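Local coordinates for pullulanase (Bacillus acidopullulyticus, PDB 2WAN), which hydrolyses the alpha-1,6-glucosidic linkages of pullulan and probably of branched starch-derived glucans, acting as a debranching enzyme, at residues D442-N448 with N800-S805; E780-R784 with F810-F814; W182-D187 with D217-N221. All blocks are in the same frame, centred on the assembly; numbering follows the deposited sequence.

Contact 1. Residues D442-N448 with N800-S805; sequences DFSIDAN and NQFDWS
The first torsions of Phe443 and Trp804 bring their rings together: Phe443 CG stands opposite the backbone nitrogen (chi1 -169°), which returns toward 800-805 a ring whose CB points away, while Trp804 keeps CG beside its own N (chi1 -67°). The six-membered ring of Trp804 turns its edge to a face of Phe443, a T-shaped pair in which Trp804 CZ2 lies 4.0 Å from Phe443 CE1. Phe443 offers an edge to the face of Phe802 in an offset edge-to-face pair, centroids 5.6 Å apart, and its CA rests over that ring as a CH-pi contact. The indole also gives the aromatic cluster a polar tie: Trp804 NE1 donates to Phe443 O at 3.0 Å, with the oxygen in the ring plane. Phe802 N bonds to Asp442 O at 2.8 Å, and a water donating to Asp442 O and Phe802 O while accepting from Asp446 N fills in beside it.

At the other end Asn448 works with both amide atoms. Its OD1 takes Trp804 N at 3.1 Å, and its ND2 donates a hydrogen bond to Asp803 OD1 at 2.9 Å, close to the amide plane. Ser805 OG reaches that Asp803 oxygen from the opposite face at 2.7 Å, while Asp446 OD1 accepts from Asn448 N in an Asx turn. Without the amide, as with an alanine in place of Asn448, Trp804 N would probably lose its acceptor and Asp803 OD1 one of its donors.

Asp446 OD2 comes within 3.9 Å of Asp803 OD1, so like charges face each other. The donors on Asp803 and a weak capping bond from Ser805 N, at the start of helix 805-809, probably offset that repulsion where helix 440-444 and its following turn meet the loop after helix 797-800 of the barrel domain.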
loop_
_atom_site.group_PDB
_atom_site.type_symbol
_atom_site.label_atom_id
_atom_site.label_comp_id
_atom_site.label_asym_id
_atom_site.label_seq_id
_atom_site.Cartn_x
_atom_site.Cartn_y
_atom_site.Cartn_z
ATOM N N ASP A 442 -22.630 -0.680 4.790
ATOM C CA ASP A 442 -23.016 -2.090 5.053
ATOM C C ASP A 442 -23.432 -2.310 6.496
ATOM O O ASP A 442 -24.363 -3.079 6.789
ATOM C CB ASP A 442 -21.859 -3.069 4.828
ATOM C CG ASP A 442 -21.344 -3.104 3.419
ATOM O OD1 ASP A 442 -21.889 -2.441 2.524
ATOM O OD2 ASP A 442 -20.349 -3.833 3.209
ATOM N N PHE A 443 -22.715 -1.664 7.416
ATOM C CA PHE A 443 -22.877 -1.924 8.854
ATOM C C PHE A 443 -24.318 -1.793 9.342
ATOM O O PHE A 443 -24.761 -2.588 10.183
ATOM C CB PHE A 443 -21.968 -0.973 9.640
ATOM C CG PHE A 443 -21.843 -1.318 11.096
ATOM C CD1 PHE A 443 -21.277 -2.532 11.484
ATOM C CD2 PHE A 443 -22.302 -0.426 12.083
ATOM C CE1 PHE A 443 -21.146 -2.858 12.839
ATOM C CE2 PHE A 443 -22.171 -0.743 13.449
ATOM C CZ PHE A 443 -21.613 -1.969 13.816
ATOM N N SER A 444 -25.053 -0.813 8.805
ATOM C CA SER A 444 -26.348 -0.451 9.399
ATOM C C SER A 444 -27.503 -0.237 8.404
ATOM O O SER A 444 -28.622 0.050 8.814
ATOM C CB SER A 444 -26.156 0.835 10.224
ATOM O OG SER A 444 -25.781 1.905 9.359
ATOM N N ILE A 445 -27.250 -0.389 7.110
ATOM C CA ILE A 445 -28.268 -0.035 6.099
ATOM C C ILE A 445 -29.515 -0.940 6.107
ATOM O O ILE A 445 -30.608 -0.495 5.729
ATOM C CB ILE A 445 -27.656 0.002 4.678
ATOM C CG1 ILE A 445 -28.597 0.672 3.655
ATOM C CG2 ILE A 445 -27.282 -1.425 4.191
ATOM C CD1 ILE A 445 -28.922 2.139 3.939
ATOM N N ASP A 446 -29.355 -2.198 6.520
ATOM C CA ASP A 446 -30.481 -3.165 6.460
ATOM C C ASP A 446 -31.642 -2.670 7.318
ATOM O O ASP A 446 -31.438 -2.187 8.424
ATOM C CB ASP A 446 -30.013 -4.546 6.929
ATOM C CG ASP A 446 -30.950 -5.688 6.490
ATOM O OD1 ASP A 446 -32.189 -5.593 6.648
ATOM O OD2 ASP A 446 -30.411 -6.721 6.014
ATOM N N ALA A 447 -32.867 -2.792 6.806
ATOM C CA ALA A 447 -34.055 -2.460 7.590
ATOM C C ALA A 447 -34.110 -3.185 8.936
ATOM O O ALA A 447 -34.777 -2.715 9.876
ATOM C CB ALA A 447 -35.315 -2.785 6.794
ATOM N N ASN A 448 -33.420 -4.326 9.029
ATOM C CA ASN A 448 -33.416 -5.117 10.258
ATOM C C ASN A 448 -32.291 -4.760 11.260
ATOM O O ASN A 448 -32.132 -5.437 12.265
ATOM C CB ASN A 448 -33.431 -6.634 9.938
ATOM C CG ASN A 448 -32.120 -7.159 9.334
ATOM O OD1 ASN A 448 -31.044 -6.577 9.494
ATOM N ND2 ASN A 448 -32.211 -8.329 8.682
ATOM N N ASN A 800 -24.128 -6.661 -0.168
ATOM C CA ASN A 800 -23.119 -6.266 0.834
ATOM C C ASN A 800 -23.560 -6.006 2.269
ATOM O O ASN A 800 -22.719 -5.975 3.176
ATOM C CB ASN A 800 -22.396 -4.998 0.343
ATOM C CG ASN A 800 -21.444 -5.277 -0.788
ATOM O OD1 ASN A 800 -20.459 -5.990 -0.613
ATOM N ND2 ASN A 800 -21.718 -4.701 -1.957
ATOM N N GLN A 801 -24.846 -5.781 2.508
ATOM C CA GLN A 801 -25.237 -5.300 3.839
ATOM C C GLN A 801 -24.970 -6.314 4.944
ATOM O O GLN A 801 -24.877 -7.540 4.684
ATOM C CB GLN A 801 -26.712 -4.908 3.862
ATOM C CG GLN A 801 -27.681 -6.121 3.881
ATOM C CD GLN A 801 -29.064 -5.754 3.364
ATOM O OE1 GLN A 801 -29.472 -4.598 3.465
ATOM N NE2 GLN A 801 -29.797 -6.745 2.824
ATOM N N PHE A 802 -24.830 -5.806 6.170
ATOM C CA PHE A 802 -24.962 -6.658 7.352
ATOM C C PHE A 802 -26.455 -6.994 7.498
ATOM O O PHE A 802 -27.276 -6.126 7.830
ATOM C CB PHE A 802 -24.433 -5.946 8.606
ATOM C CG PHE A 802 -22.929 -5.971 8.749
ATOM C CD1 PHE A 802 -22.085 -5.851 7.639
ATOM C CD2 PHE A 802 -22.366 -6.084 10.016
ATOM C CE1 PHE A 802 -20.676 -5.871 7.797
ATOM C CE2 PHE A 802 -20.974 -6.089 10.183
ATOM C CZ PHE A 802 -20.135 -5.984 9.081
ATOM N N ASP A 803 -26.807 -8.252 7.201
ATOM C CA ASP A 803 -28.151 -8.750 7.384
ATOM C C ASP A 803 -28.144 -9.314 8.800
ATOM O O ASP A 803 -27.614 -10.414 9.044
ATOM C CB ASP A 803 -28.456 -9.836 6.330
ATOM C CG ASP A 803 -29.726 -10.623 6.643
ATOM O OD1 ASP A 803 -30.418 -10.300 7.621
ATOM O OD2 ASP A 803 -30.035 -11.577 5.898
ATOM N N TRP A 804 -28.687 -8.539 9.743
ATOM C CA TRP A 804 -28.554 -8.870 11.159
ATOM C C TRP A 804 -29.408 -10.060 11.599
ATOM O O TRP A 804 -29.177 -10.608 12.665
ATOM C CB TRP A 804 -28.823 -7.632 12.031
ATOM C CG TRP A 804 -27.753 -6.563 11.869
ATOM C CD1 TRP A 804 -27.724 -5.554 10.940
ATOM C CD2 TRP A 804 -26.541 -6.428 12.638
ATOM N NE1 TRP A 804 -26.595 -4.779 11.115
ATOM C CE2 TRP A 804 -25.854 -5.292 12.144
ATOM C CE3 TRP A 804 -25.975 -7.159 13.698
ATOM C CZ2 TRP A 804 -24.620 -4.862 12.671
ATOM C CZ3 TRP A 804 -24.740 -6.726 14.233
ATOM C CH2 TRP A 804 -24.086 -5.582 13.719
ATOM N N SER A 805 -30.370 -10.473 10.764
ATOM C CA SER A 805 -31.076 -11.731 10.998
ATOM C C SER A 805 -30.122 -12.928 11.029
ATOM O O SER A 805 -30.431 -13.947 11.648
ATOM C CB SER A 805 -32.189 -11.980 9.944
ATOM O OG SER A 805 -31.674 -12.422 8.705
HETATM O O HOH W 1 -27.061 -3.434 7.975
#

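Contact 2. Residues E780-R784 with F810-F814; sequences EEMLR and FKDVF
Leu783 and Phe810 illustrate how one leucine can fasten a loop to the start of a helix. The backbone of Leu783 is in the left-handed region, and its CB points toward the 810-814 segment, lying 4.1 Å from Phe810 CD2. CG comes next, at a similar remove from the inner end of the same ring. There the chain forks. CD1 settles over the middle of the aromatic face, 3.5 Å from the ring centroid and only 11° off the normal, a well-centred CH-pi contact; CD2 takes the other branch and meets Val813 CG1 at 4.0 Å. The side chains of Leu783 and Phe810 cross at about a right angle, so the methyl is set down on the ring rather than running along it.

A second patch forms around Glu781. This residue puts CG between its backbone N and carbonyl carbon and bends at chi2 (-78°), and its CG lies alongside Phe814, 3.5 Å from CD2. Its carboxylate looks elsewhere, OE2 to Tyr436 OH and OE1 to Gly779 N. Glu781 O touches Val813 CG1 at 3.5 Å, the methyl it shares with Leu783 CD2. Phe814 N, though near that same carbonyl, makes its bond inside the helix, to Phe810 O at 3.0 Å. The cohesion across this buried contact is therefore apolar, with the backbones abutting but donating nothing to each other.

The loop 780-784 follows the last barrel strand, 773-777, and meets the first turn of helix 811-826, with Phe810 at its N-cap position. Helix 753-769 packs against Leu783, Phe810 and Val813, whereas helix 474-481 touches Glu781 and Phe814. The contact thus sets the beginning of helix 811-826 against helices 753-769 and 474-481 of the barrel domain.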
loop_
_atom_site.group_PDB
_atom_site.type_symbol
_atom_site.label_atom_id
_atom_site.label_comp_id
_atom_site.label_asym_id
_atom_site.label_seq_id
_atom_site.Cartn_x
_atom_site.Cartn_y
_atom_site.Cartn_z
ATOM N N GLU A 780 -18.268 -12.050 9.268
ATOM C CA GLU A 780 -17.970 -13.493 9.153
ATOM C C GLU A 780 -18.513 -14.279 10.358
ATOM O O GLU A 780 -18.844 -15.469 10.230
ATOM C CB GLU A 780 -16.464 -13.752 8.969
ATOM C CG GLU A 780 -15.822 -13.164 7.700
ATOM C CD GLU A 780 -16.405 -13.685 6.390
ATOM O OE1 GLU A 780 -17.601 -13.459 6.087
ATOM O OE2 GLU A 780 -15.620 -14.285 5.640
ATOM N N GLU A 781 -18.622 -13.604 11.507
ATOM C CA GLU A 781 -19.139 -14.190 12.758
ATOM C C GLU A 781 -20.636 -14.521 12.671
ATOM O O GLU A 781 -21.155 -15.212 13.536
ATOM C CB GLU A 781 -18.855 -13.249 13.942
ATOM C CG GLU A 781 -19.728 -11.983 13.969
ATOM C CD GLU A 781 -19.319 -10.859 13.001
ATOM O OE1 GLU A 781 -18.323 -10.972 12.240
ATOM O OE2 GLU A 781 -20.008 -9.822 13.046
ATOM N N MET A 782 -21.317 -14.029 11.628
ATOM C CA MET A 782 -22.702 -14.416 11.373
ATOM C C MET A 782 -22.917 -14.987 9.967
ATOM O O MET A 782 -24.036 -14.928 9.423
ATOM C CB MET A 782 -23.648 -13.237 11.653
ATOM C CG MET A 782 -23.391 -11.984 10.786
ATOM S SD MET A 782 -24.562 -10.682 11.257
ATOM C CE MET A 782 -23.922 -9.319 10.295
ATOM N N LEU A 783 -21.840 -15.527 9.387
ATOM C CA LEU A 783 -21.853 -16.200 8.074
ATOM C C LEU A 783 -22.453 -15.280 7.019
ATOM O O LEU A 783 -23.312 -15.681 6.230
ATOM C CB LEU A 783 -22.579 -17.558 8.136
ATOM C CG LEU A 783 -22.177 -18.517 9.284
ATOM C CD1 LEU A 783 -22.968 -19.855 9.157
ATOM C CD2 LEU A 783 -20.641 -18.800 9.321
ATOM N N ARG A 784 -22.013 -14.024 7.032
ATOM C CA ARG A 784 -22.476 -13.056 6.037
ATOM C C ARG A 784 -22.272 -13.619 4.631
ATOM O O ARG A 784 -21.274 -14.285 4.360
ATOM C CB ARG A 784 -21.736 -11.727 6.215
ATOM C CG ARG A 784 -21.946 -10.705 5.104
ATOM C CD ARG A 784 -21.534 -9.341 5.628
ATOM N NE ARG A 784 -21.344 -8.319 4.599
ATOM C CZ ARG A 784 -20.192 -8.101 3.977
ATOM N NH1 ARG A 784 -19.147 -8.876 4.245
ATOM N NH2 ARG A 784 -20.086 -7.106 3.088
ATOM N N PHE A 810 -27.432 -17.627 13.307
ATOM C CA PHE A 810 -26.164 -18.284 13.590
ATOM C C PHE A 810 -25.526 -17.790 14.875
ATOM O O PHE A 810 -24.317 -17.596 14.942
ATOM C CB PHE A 810 -25.219 -18.171 12.387
ATOM C CG PHE A 810 -25.776 -18.830 11.128
ATOM C CD1 PHE A 810 -25.898 -20.214 11.056
ATOM C CD2 PHE A 810 -26.221 -18.055 10.055
ATOM C CE1 PHE A 810 -26.429 -20.835 9.906
ATOM C CE2 PHE A 810 -26.767 -18.655 8.899
ATOM C CZ PHE A 810 -26.872 -20.046 8.830
ATOM N N LYS A 811 -26.358 -17.621 15.900
ATOM C CA LYS A 811 -25.890 -17.119 17.186
ATOM C C LYS A 811 -24.812 -18.019 17.795
ATOM O O LYS A 811 -23.895 -17.527 18.442
ATOM C CB LYS A 811 -27.056 -16.923 18.161
ATOM C CG LYS A 811 -26.680 -16.139 19.431
ATOM C CD LYS A 811 -26.302 -14.689 19.086
ATOM C CE LYS A 811 -25.555 -13.995 20.195
ATOM N NZ LYS A 811 -26.115 -14.193 21.536
ATOM N N ASP A 812 -24.909 -19.335 17.592
ATOM C CA ASP A 812 -23.856 -20.223 18.101
ATOM C C ASP A 812 -22.501 -19.911 17.439
ATOM O O ASP A 812 -21.458 -19.932 18.102
ATOM C CB ASP A 812 -24.214 -21.706 17.855
ATOM C CG ASP A 812 -25.253 -22.229 18.810
ATOM O OD1 ASP A 812 -25.500 -21.590 19.852
ATOM O OD2 ASP A 812 -25.837 -23.308 18.497
ATOM N N VAL A 813 -22.512 -19.625 16.134
ATOM C CA VAL A 813 -21.291 -19.229 15.433
ATOM C C VAL A 813 -20.762 -17.905 15.994
ATOM O O VAL A 813 -19.579 -17.789 16.326
ATOM C CB VAL A 813 -21.522 -19.049 13.932
ATOM C CG1 VAL A 813 -20.213 -18.572 13.251
ATOM C CG2 VAL A 813 -22.041 -20.375 13.324
ATOM N N PHE A 814 -21.651 -16.930 16.150
ATOM C CA PHE A 814 -21.267 -15.650 16.764
ATOM C C PHE A 814 -20.626 -15.867 18.144
ATOM O O PHE A 814 -19.571 -15.282 18.457
ATOM C CB PHE A 814 -22.493 -14.716 16.863
ATOM C CG PHE A 814 -22.177 -13.365 17.436
ATOM C CD1 PHE A 814 -22.047 -13.180 18.814
ATOM C CD2 PHE A 814 -21.981 -12.283 16.587
ATOM C CE1 PHE A 814 -21.728 -11.919 19.349
ATOM C CE2 PHE A 814 -21.683 -11.015 17.118
ATOM C CZ PHE A 814 -21.551 -10.851 18.510
#

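Contact 3. Residues W182-D187 with D217-N221; sequences WSPDDD and DHSWN
Pro184 lays its CG on the face of Trp220, unusually close: the carbon stands 3.4 Å from the centroid of the five-membered ring and 19° off its normal, a tight CH-pi contact. The same indole is approached from its edge by Trp182, whose carbonyl oxygen lies in the ring plane 3.6 Å from Trp220 CZ2. Trp182 CE3 also touches Trp220 CH2.

The type I turn from Ser183 to Asp186 brings Pro184 O to His218. That carbonyl meets the ring edge, 3.3 Å from His218 CD2; an almost straight CA-H...O contact also joins it to His218 CA at 3.4 Å, and a water donates to it while accepting from His218 N. His218 CG lies beside its backbone N (chi1 -68°), which places NE2 at Asp187: OD1 accepts from it at 2.7 Å, in the imidazole plane but tilted 30° out of the carboxylate plane, on its syn side.

With NE2-H hydrogen-bonded to Asp187 OD1, the nearby negative charge would probably favour the charged imidazole, and the bond probably restrains the ring's rotation. On this surface of the X25 domain, a proline-indole CH-pi contact at one end and a His-carboxylate hydrogen bond at the other pin two loops.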
loop_
_atom_site.group_PDB
_atom_site.type_symbol
_atom_site.label_atom_id
_atom_site.label_comp_id
_atom_site.label_asym_id
_atom_site.label_seq_id
_atom_site.Cartn_x
_atom_site.Cartn_y
_atom_site.Cartn_z
ATOM N N TRP A 182 29.777 -19.509 -17.355
ATOM C CA TRP A 182 28.841 -19.381 -18.490
ATOM C C TRP A 182 27.406 -19.059 -18.050
ATOM O O TRP A 182 26.445 -19.752 -18.414
ATOM C CB TRP A 182 28.887 -20.638 -19.374
ATOM C CG TRP A 182 30.263 -21.004 -19.838
ATOM C CD1 TRP A 182 31.098 -21.929 -19.281
ATOM C CD2 TRP A 182 30.966 -20.456 -20.966
ATOM N NE1 TRP A 182 32.280 -21.987 -19.984
ATOM C CE2 TRP A 182 32.224 -21.098 -21.025
ATOM C CE3 TRP A 182 30.651 -19.491 -21.935
ATOM C CZ2 TRP A 182 33.172 -20.804 -22.015
ATOM C CZ3 TRP A 182 31.598 -19.197 -22.918
ATOM C CH2 TRP A 182 32.841 -19.855 -22.947
ATOM N N SER A 183 27.267 -17.999 -17.260
ATOM C CA SER A 183 25.966 -17.634 -16.707
ATOM C C SER A 183 25.635 -16.163 -16.968
ATOM O O SER A 183 26.113 -15.285 -16.244
ATOM C CB SER A 183 25.924 -17.963 -15.204
ATOM O OG SER A 183 24.614 -17.791 -14.686
ATOM N N PRO A 184 24.800 -15.888 -17.994
ATOM C CA PRO A 184 24.497 -14.516 -18.431
ATOM C C PRO A 184 23.665 -13.691 -17.441
ATOM O O PRO A 184 23.645 -12.456 -17.536
ATOM C CB PRO A 184 23.683 -14.715 -19.717
ATOM C CG PRO A 184 23.673 -16.159 -19.990
ATOM C CD PRO A 184 23.998 -16.876 -18.735
ATOM N N ASP A 185 22.975 -14.363 -16.521
ATOM C CA ASP A 185 22.104 -13.663 -15.576
ATOM C C ASP A 185 22.736 -13.412 -14.195
ATOM O O ASP A 185 22.068 -12.929 -13.283
ATOM C CB ASP A 185 20.739 -14.361 -15.471
ATOM C CG ASP A 185 20.834 -15.786 -14.944
ATOM O OD1 ASP A 185 21.945 -16.364 -14.905
ATOM O OD2 ASP A 185 19.774 -16.331 -14.566
ATOM N N ASP A 186 24.022 -13.729 -14.056
ATOM C CA ASP A 186 24.758 -13.461 -12.819
ATOM C C ASP A 186 25.388 -12.061 -12.866
ATOM O O ASP A 186 26.402 -11.852 -13.530
ATOM C CB ASP A 186 25.832 -14.537 -12.574
ATOM C CG ASP A 186 26.296 -14.598 -11.111
ATOM O OD1 ASP A 186 26.333 -13.544 -10.441
ATOM O OD2 ASP A 186 26.627 -15.703 -10.629
ATOM N N ASP A 187 24.785 -11.112 -12.143
ATOM C CA ASP A 187 25.242 -9.715 -12.152
ATOM C C ASP A 187 26.509 -9.476 -11.338
ATOM O O ASP A 187 26.950 -8.331 -11.185
ATOM C CB ASP A 187 24.126 -8.761 -11.709
ATOM C CG ASP A 187 23.128 -8.483 -12.815
ATOM O OD1 ASP A 187 23.454 -8.720 -14.004
ATOM O OD2 ASP A 187 22.004 -8.034 -12.500
ATOM N N ASP A 217 21.410 -8.507 -21.596
ATOM C CA ASP A 217 20.022 -8.663 -21.129
ATOM C C ASP A 217 19.718 -9.993 -20.426
ATOM O O ASP A 217 18.586 -10.482 -20.483
ATOM C CB ASP A 217 19.040 -8.411 -22.281
ATOM C CG ASP A 217 19.282 -7.071 -22.970
ATOM O OD1 ASP A 217 19.569 -6.087 -22.259
ATOM O OD2 ASP A 217 19.196 -7.006 -24.218
ATOM N N HIS A 218 20.726 -10.554 -19.757
ATOM C CA HIS A 218 20.585 -11.782 -18.959
ATOM C C HIS A 218 20.220 -13.043 -19.756
ATOM O O HIS A 218 19.687 -14.001 -19.188
ATOM C CB HIS A 218 19.598 -11.581 -17.793
ATOM C CG HIS A 218 20.093 -10.652 -16.729
ATOM N ND1 HIS A 218 19.248 -9.851 -15.991
ATOM C CD2 HIS A 218 21.343 -10.392 -16.281
ATOM C CE1 HIS A 218 19.956 -9.144 -15.128
ATOM N NE2 HIS A 218 21.231 -9.453 -15.285
ATOM N N SER A 219 20.499 -13.051 -21.058
ATOM C CA SER A 219 20.301 -14.265 -21.856
ATOM C C SER A 219 21.400 -14.474 -22.893
ATOM O O SER A 219 22.325 -13.664 -23.011
ATOM C CB SER A 219 18.920 -14.290 -22.523
ATOM O OG SER A 219 18.817 -13.307 -23.532
ATOM N N TRP A 220 21.290 -15.582 -23.622
ATOM C CA TRP A 220 22.215 -15.904 -24.703
ATOM C C TRP A 220 21.654 -15.467 -26.056
ATOM O O TRP A 220 22.233 -15.765 -27.107
ATOM C CB TRP A 220 22.504 -17.406 -24.718
ATOM C CG TRP A 220 23.351 -17.886 -23.580
ATOM C CD1 TRP A 220 22.969 -18.723 -22.569
ATOM C CD2 TRP A 220 24.733 -17.574 -23.341
ATOM N NE1 TRP A 220 24.027 -18.953 -21.717
ATOM C CE2 TRP A 220 25.118 -18.255 -22.164
ATOM C CE3 TRP A 220 25.681 -16.786 -24.007
ATOM C CZ2 TRP A 220 26.413 -18.176 -21.644
ATOM C CZ3 TRP A 220 26.964 -16.701 -23.485
ATOM C CH2 TRP A 220 27.323 -17.398 -22.321
ATOM N N ASN A 221 20.518 -14.770 -26.031
ATOM C CA ASN A 221 19.909 -14.271 -27.261
ATOM C C ASN A 221 20.922 -13.457 -28.063
ATOM O O ASN A 221 21.087 -13.652 -29.270
ATOM C CB ASN A 221 18.687 -13.413 -26.930
ATOM C CG ASN A 221 17.515 -13.683 -27.852
ATOM O OD1 ASN A 221 17.610 -13.533 -29.075
ATOM N ND2 ASN A 221 16.390 -14.074 -27.264
HETATM O O HOH W 2 23.441 -10.499 -19.467
#

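How the contacts relate
Read from the N terminus, contact 3 comes first: it closes a short, strand-rich loop within the X25 domain, joining the loop before strand 192-195 to that after strand 208-216. Contact 1 opens much later, just after the first barrel strand, 435-438, and spans most of the barrel. Segment 780-784 falls inside that span, while 810-814 follows 800-805, so contacts 1 and 2 cross instead of nesting. They also touch: Arg784 NH2 probably bonds Asn800 O and forms a weak ion pair with Asp442, and Met782 packs on Phe802. Together they tie both ends of the barrel's strand order to helices 805-809 and 811-826. Contact 3 lies apart, its centre about 58 Å from that of contact 1.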